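PDB 4PRK: 4-phosphoerythronate dehydrogenase from Lactobacillus jensenii, which catalyses the NAD-dependent interconversion of pyruvate and D-lactate, as a D-lactate dehydrogenase of the D-isomer-specific 2-hydroxyacid dehydrogenase family. Local coordinates for the interface of chains A and B and the interface of chains A and C. Residues are numbered along the deposited sequence; one frame, centred on the assembly and turned at random. Chains: chain A/B/C, 4-phosphoerythronate dehydrogenase.

Contact 1: the interface of chains A and B. Residues chain A 124, 135-137, 139-140; chain B 10-11, 298-299.
B:Phe299 wedges its ring between A:Asn135 and A:Ile140, and this is the tightly packed part of the contact. The CB of A:Asn135 lies over one face, 3.8 Å from the centroid of the B:Phe299 ring, while A:Ile140 covers the opposite face with CG1. Both sit off-centre toward the rim, and the carbonyl carbon of A:Pro136 meets the ring edge in plane. With CG anti to the backbone N (chi1 -167°), B:Phe299 extends its flat, apolar ring into this slot; the branched A:Ile140 crosses it at about a right angle. A:Asn135 suits a double role: its CB packs on phenylalanine while its amide meets B:Tyr298 tip to tip. There ND2 donates a short bond of 2.5 Å to the phenol OH of B:Tyr298; the phenol oxygen sits almost in the amide plane, although the B:Tyr298 ring is turned 40° from it.

Toward B:Glu10 and B:Ser11 the contact becomes polar and takes in a water. The backbone N of A:Asp137, opening 3-10 helix 137-139, donates to OE1 of B:Glu10 at 3.0 Å. In return B:Ser11 OG donates to A:Asp137 OD1, and each carboxylate uses its anti lone pair. A water bridges this side, 2.9 Å from B:Ser11 OG and 3.0 Å from the backbone O of A:Asn135. The small serine can thus serve both water and carboxylate. Apolar wedge and polar rim together join the two subunits of the dimer usual in this family.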
# COMPACT_ATOMS: atom_id res chain seq x y z
N PHE A 124 -26.47 9.43 -10.33
CA PHE A 124 -27.53 8.63 -9.73
C PHE A 124 -28.47 9.55 -8.97
O PHE A 124 -29.67 9.33 -9.00
CB PHE A 124 -27.02 7.60 -8.72
CG PHE A 124 -26.46 6.37 -9.32
CD1 PHE A 124 -27.31 5.37 -9.78
CD2 PHE A 124 -25.07 6.17 -9.35
CE1 PHE A 124 -26.79 4.21 -10.30
CE2 PHE A 124 -24.55 5.01 -9.86
CZ PHE A 124 -25.41 4.02 -10.32
N ASN A 135 -30.54 0.97 -12.56
CA ASN A 135 -29.12 0.89 -12.86
C ASN A 135 -28.88 0.77 -14.35
O ASN A 135 -28.39 -0.26 -14.81
CB ASN A 135 -28.47 -0.33 -12.17
CG ASN A 135 -28.48 -0.25 -10.65
OD1 ASN A 135 -28.83 0.78 -10.03
ND2 ASN A 135 -28.09 -1.33 -10.04
N PRO A 136 -29.18 1.85 -15.11
CA PRO A 136 -28.88 1.87 -16.52
C PRO A 136 -27.38 1.77 -16.83
O PRO A 136 -26.57 2.23 -16.05
CB PRO A 136 -29.38 3.27 -16.94
CG PRO A 136 -29.17 4.10 -15.72
CD PRO A 136 -29.65 3.17 -14.63
N ASP A 137 -27.01 1.28 -18.01
CA ASP A 137 -25.57 1.11 -18.37
C ASP A 137 -24.79 2.42 -18.48
O ASP A 137 -23.58 2.44 -18.28
CB ASP A 137 -25.46 0.37 -19.66
CG ASP A 137 -24.06 0.03 -20.02
OD1 ASP A 137 -23.44 -0.90 -19.41
OD2 ASP A 137 -23.60 0.71 -20.94
N LEU A 139 -24.77 4.67 -16.39
CA LEU A 139 -24.25 4.89 -15.06
C LEU A 139 -23.39 3.72 -14.49
O LEU A 139 -23.14 3.66 -13.29
CB LEU A 139 -25.43 5.11 -14.11
CG LEU A 139 -26.30 6.33 -14.47
CD1 LEU A 139 -27.27 6.66 -13.35
CD2 LEU A 139 -25.42 7.52 -14.80
N ILE A 140 -22.98 2.78 -15.33
CA ILE A 140 -22.08 1.72 -14.84
C ILE A 140 -20.74 2.32 -14.48
O ILE A 140 -20.31 3.32 -15.04
CB ILE A 140 -21.93 0.61 -15.88
CG1 ILE A 140 -21.41 -0.68 -15.22
CG2 ILE A 140 -21.06 1.02 -17.05
CD1 ILE A 140 -21.49 -1.86 -16.17
N GLU B 10 -29.39 -4.06 -19.71
CA GLU B 10 -28.68 -3.30 -20.69
C GLU B 10 -27.16 -3.58 -20.67
O GLU B 10 -26.47 -3.58 -21.74
CB GLU B 10 -28.97 -1.84 -20.36
CG GLU B 10 -28.96 -0.87 -21.49
CD GLU B 10 -29.63 0.42 -21.06
OE1 GLU B 10 -29.11 1.13 -20.18
OE2 GLU B 10 -30.72 0.70 -21.59
N SER B 11 -26.59 -3.73 -19.45
CA SER B 11 -25.12 -3.90 -19.36
C SER B 11 -24.72 -5.30 -19.76
O SER B 11 -23.65 -5.51 -20.32
CB SER B 11 -24.59 -3.60 -17.94
OG SER B 11 -24.62 -2.22 -17.67
N TYR B 298 -22.43 -2.59 -6.23
CA TYR B 298 -21.96 -3.70 -7.06
C TYR B 298 -21.66 -3.27 -8.48
O TYR B 298 -20.91 -3.96 -9.20
CB TYR B 298 -23.01 -4.85 -7.11
CG TYR B 298 -24.14 -4.53 -8.07
CD1 TYR B 298 -25.18 -3.71 -7.70
CD2 TYR B 298 -24.10 -4.97 -9.39
CE1 TYR B 298 -26.17 -3.38 -8.59
CE2 TYR B 298 -25.09 -4.65 -10.29
CZ TYR B 298 -26.11 -3.84 -9.90
OH TYR B 298 -27.09 -3.51 -10.85
N PHE B 299 -22.22 -2.14 -8.90
CA PHE B 299 -22.45 -1.92 -10.32
C PHE B 299 -21.19 -1.47 -11.11
O PHE B 299 -21.05 -0.29 -11.52
CB PHE B 299 -23.64 -0.93 -10.47
CG PHE B 299 -24.20 -0.82 -11.88
CD1 PHE B 299 -24.27 -1.92 -12.73
CD2 PHE B 299 -24.76 0.36 -12.31
CE1 PHE B 299 -24.80 -1.81 -14.01
CE2 PHE B 299 -25.29 0.48 -13.57
CZ PHE B 299 -25.31 -0.61 -14.42
O HOH W 1 -27.45 -2.11 -16.93

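Contact 2: the interface of chains A and B. Residues chain A 267, 270-272, 277, 281; chain B 130-131, 133.
The ring of B:Phe133 meets two tyrosines of chain A, A:Tyr267 and A:Tyr281, in two different ways. A:Tyr267 stands almost perpendicular to it, with planes 89° apart, and points its CD2 edge at the middle of one phenylalanine face. Its CG lies between the backbone N and the carbonyl carbon (chi1 58°), which turns the ring over B:Phe133. The two side chains cross obliquely, and CD2 of A:Tyr267 comes to 3.7 Å from CE2 of B:Phe133. With A:Tyr281 the roles reverse: the side chains reach toward each other tip to tip, and the edge of B:Phe133 faces the tyrosine ring, CE2 lying 3.7 Å from CZ of A:Tyr281. Phenylalanine fits here because it can offer a face to one aromatic neighbour and an edge to another without bringing in a polar tip.

A:Ile277 closes on the rim, its CD1 in the plane of the ring and 4.0 Å from CE1 of B:Phe133. A:Val272 crosses the phenylalanine at about a right angle and adds a similar contact through CG2, 4.1 Å from CE1 of B:Phe133.

Backbone bonds hold the segment that carries this side chain. B:Phe133 N donates to A:Lys270 O at 2.9 Å, and A:Val272 N donates to B:Gly131 O at 2.9 Å. Glycine suits position 131, where the positive phi of 88° would be awkward for most side chains. The site plugs an aromatic from one subunit into a pocket of the other, fastening the A-B dimer.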
# COMPACT_ATOMS: atom_id res chain seq x y z
N TYR A 267 -15.78 35.56 -6.20
CA TYR A 267 -16.69 34.97 -5.24
C TYR A 267 -16.18 33.94 -4.22
O TYR A 267 -16.80 33.74 -3.20
CB TYR A 267 -17.90 34.41 -5.96
CG TYR A 267 -17.58 33.38 -6.99
CD1 TYR A 267 -16.88 33.71 -8.13
CD2 TYR A 267 -17.98 32.07 -6.83
CE1 TYR A 267 -16.60 32.77 -9.08
CE2 TYR A 267 -17.70 31.13 -7.77
CZ TYR A 267 -17.01 31.48 -8.90
OH TYR A 267 -16.72 30.55 -9.84
N LYS A 270 -16.12 34.36 -0.05
CA LYS A 270 -17.04 35.48 0.26
C LYS A 270 -18.42 34.94 0.42
O LYS A 270 -18.65 33.80 0.02
CB LYS A 270 -17.06 36.51 -0.87
CG LYS A 270 -15.83 37.34 -0.86
CD LYS A 270 -15.41 37.77 -2.24
CE LYS A 270 -14.10 38.50 -2.14
NZ LYS A 270 -13.60 38.75 -3.51
N LYS A 271 -19.32 35.75 1.01
CA LYS A 271 -20.77 35.50 0.86
C LYS A 271 -21.29 36.53 -0.13
O LYS A 271 -21.00 37.70 -0.02
CB LYS A 271 -21.56 35.57 2.17
CG LYS A 271 -20.74 35.22 3.38
CD LYS A 271 -21.60 34.79 4.54
CE LYS A 271 -20.70 34.33 5.67
NZ LYS A 271 -21.48 34.09 6.91
N VAL A 272 -22.06 36.07 -1.09
CA VAL A 272 -22.54 36.92 -2.12
C VAL A 272 -23.94 36.57 -2.52
O VAL A 272 -24.43 35.53 -2.15
CB VAL A 272 -21.67 36.82 -3.37
CG1 VAL A 272 -20.25 37.24 -3.06
CG2 VAL A 272 -21.72 35.43 -3.97
N ILE A 277 -22.65 35.92 -8.71
CA ILE A 277 -21.98 34.68 -8.99
C ILE A 277 -21.90 34.53 -10.50
O ILE A 277 -22.92 34.66 -11.16
CB ILE A 277 -22.79 33.52 -8.38
CG1 ILE A 277 -22.88 33.69 -6.85
CG2 ILE A 277 -22.16 32.18 -8.78
CD1 ILE A 277 -23.99 32.89 -6.21
N TYR A 281 -19.71 29.44 -13.38
CA TYR A 281 -19.95 28.65 -12.17
C TYR A 281 -21.35 28.05 -12.15
O TYR A 281 -21.50 26.85 -11.92
CB TYR A 281 -19.74 29.47 -10.92
CG TYR A 281 -20.14 28.70 -9.71
CD1 TYR A 281 -19.27 27.76 -9.15
CD2 TYR A 281 -21.41 28.83 -9.16
CE1 TYR A 281 -19.66 27.00 -8.06
CE2 TYR A 281 -21.80 28.09 -8.06
CZ TYR A 281 -20.91 27.17 -7.52
OH TYR A 281 -21.23 26.41 -6.43
N LYS B 130 -26.43 28.82 -1.48
CA LYS B 130 -26.95 30.03 -0.83
C LYS B 130 -26.03 31.20 -0.96
O LYS B 130 -26.25 32.23 -0.32
CB LYS B 130 -27.13 29.77 0.65
CG LYS B 130 -28.08 28.61 0.89
CD LYS B 130 -27.89 28.00 2.26
CE LYS B 130 -28.47 28.87 3.36
NZ LYS B 130 -28.90 27.96 4.46
N GLY B 131 -24.96 31.05 -1.73
CA GLY B 131 -24.05 32.14 -1.96
C GLY B 131 -22.96 32.23 -0.93
O GLY B 131 -22.26 33.22 -0.89
N PHE B 133 -19.41 31.02 0.01
CA PHE B 133 -18.20 30.38 -0.57
C PHE B 133 -17.02 30.44 0.42
O PHE B 133 -15.87 30.40 0.00
CB PHE B 133 -17.82 31.02 -1.94
CG PHE B 133 -18.86 30.80 -3.03
CD1 PHE B 133 -19.97 31.65 -3.14
CD2 PHE B 133 -18.77 29.70 -3.90
CE1 PHE B 133 -20.94 31.43 -4.11
CE2 PHE B 133 -19.74 29.48 -4.85
CZ PHE B 133 -20.82 30.36 -4.98

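Contact 3: the interface of chains A and C. Residues chain A 100-103, 156; chain C 181-182.
C:Glu182 meets A:His156 in a hydrogen bond. ND1 of the imidazole donates to the carboxylate OE2 of C:Glu182 at a short 2.5 Å, and OE2 accepts through its syn lone pair. The bond is bent, 134° at the hydrogen, and the oxygen is tilted 31° from the ring plane, so the geometry is far from ideal. The side chains cross at about a right angle. A nearby carboxylate would be expected to stabilise a protonated imidazole, although protons are not seen. Glutamate suits the place: CG sits between the backbone N and the carbonyl carbon (chi1 73°), and the chain, extended beyond CG, then carries the carboxylate to the histidine.

Apolar contacts lie to one side of this bond. CG of A:Pro103 presses against CB of C:Glu182 at 3.5 Å, the two side chains crossing steeply. CG1 of A:Val100 lies 3.7 Å from CG of C:Pro181. The compact proline rings give firm apolar surfaces where 3-10 helix 181-183 of chain C meets the start of helix 103-118 of chain A.

A:His156 belongs to the Rossmann glycine loop, GVGHIG, so chain C touches chain A beside its nucleotide-binding motif. The contact links A to C in the deposited tetramer; whether it persists in solution the structure alone does not show.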
# COMPACT_ATOMS: atom_id res chain seq x y z
N VAL A 100 4.59 24.19 2.15
CA VAL A 100 4.01 22.86 2.25
C VAL A 100 3.08 22.73 3.46
O VAL A 100 3.52 22.32 4.53
CB VAL A 100 5.14 21.82 2.35
CG1 VAL A 100 4.62 20.42 2.59
CG2 VAL A 100 6.01 21.85 1.10
N TYR A 101 1.80 23.10 3.30
CA TYR A 101 0.80 23.01 4.37
C TYR A 101 0.48 21.58 4.83
O TYR A 101 0.80 21.16 5.93
CB TYR A 101 -0.55 23.40 3.78
CG TYR A 101 -0.77 24.78 3.24
CD1 TYR A 101 -0.00 25.86 3.62
CD2 TYR A 101 -1.83 25.01 2.38
CE1 TYR A 101 -0.27 27.13 3.13
CE2 TYR A 101 -2.11 26.26 1.89
CZ TYR A 101 -1.33 27.32 2.26
OH TYR A 101 -1.61 28.56 1.76
N SER A 102 -0.09 20.81 3.90
CA SER A 102 -0.19 19.37 3.96
C SER A 102 -0.45 18.85 2.56
O SER A 102 -1.58 18.94 2.09
CB SER A 102 -1.31 18.95 4.92
OG SER A 102 -1.73 17.63 4.73
N PRO A 103 0.54 18.29 1.88
CA PRO A 103 0.20 17.81 0.53
C PRO A 103 -0.90 16.75 0.51
O PRO A 103 -1.63 16.70 -0.44
CB PRO A 103 1.51 17.25 -0.03
CG PRO A 103 2.40 17.06 1.12
CD PRO A 103 2.08 18.18 2.01
N HIS A 156 4.99 17.68 -4.62
CA HIS A 156 4.61 17.04 -3.34
C HIS A 156 3.17 16.55 -3.37
O HIS A 156 2.90 15.48 -2.91
CB HIS A 156 4.70 18.03 -2.16
CG HIS A 156 6.07 18.54 -1.86
ND1 HIS A 156 7.08 17.73 -1.34
CD2 HIS A 156 6.58 19.80 -1.89
CE1 HIS A 156 8.16 18.47 -1.12
NE2 HIS A 156 7.88 19.73 -1.43
N PRO C 181 5.37 17.18 6.89
CA PRO C 181 4.00 16.72 6.92
C PRO C 181 3.71 15.58 5.93
O PRO C 181 2.86 14.75 6.18
CB PRO C 181 3.20 17.96 6.54
CG PRO C 181 4.17 18.94 5.99
CD PRO C 181 5.50 18.58 6.49
N GLU C 182 4.45 15.55 4.84
CA GLU C 182 4.20 14.53 3.83
C GLU C 182 4.58 13.10 4.22
O GLU C 182 4.06 12.16 3.64
CB GLU C 182 4.86 14.94 2.49
CG GLU C 182 6.35 14.86 2.40
CD GLU C 182 6.93 15.74 1.27
OE1 GLU C 182 8.00 16.35 1.51
OE2 GLU C 182 6.33 15.82 0.15

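Contact 1 and contact 2 belong to the same two-fold A-B interface, their C-alpha centres about 35 Å apart, and both draw on the stretch following helix 121-129: residues within 135-140 of chain A in contact 1, residues within 130-133 of chain B in contact 2. Through their symmetry twins, this stretch in each subunit grips the partner at separated points, which should resist rocking of the dimer. Contact 3 shares no residue with them and joins A to C, about 38 Å from contact 1 and 28 Å from contact 2. Chain A therefore touches two neighbours through distinct surfaces, consistent with a dimer of dimers in the deposited assembly.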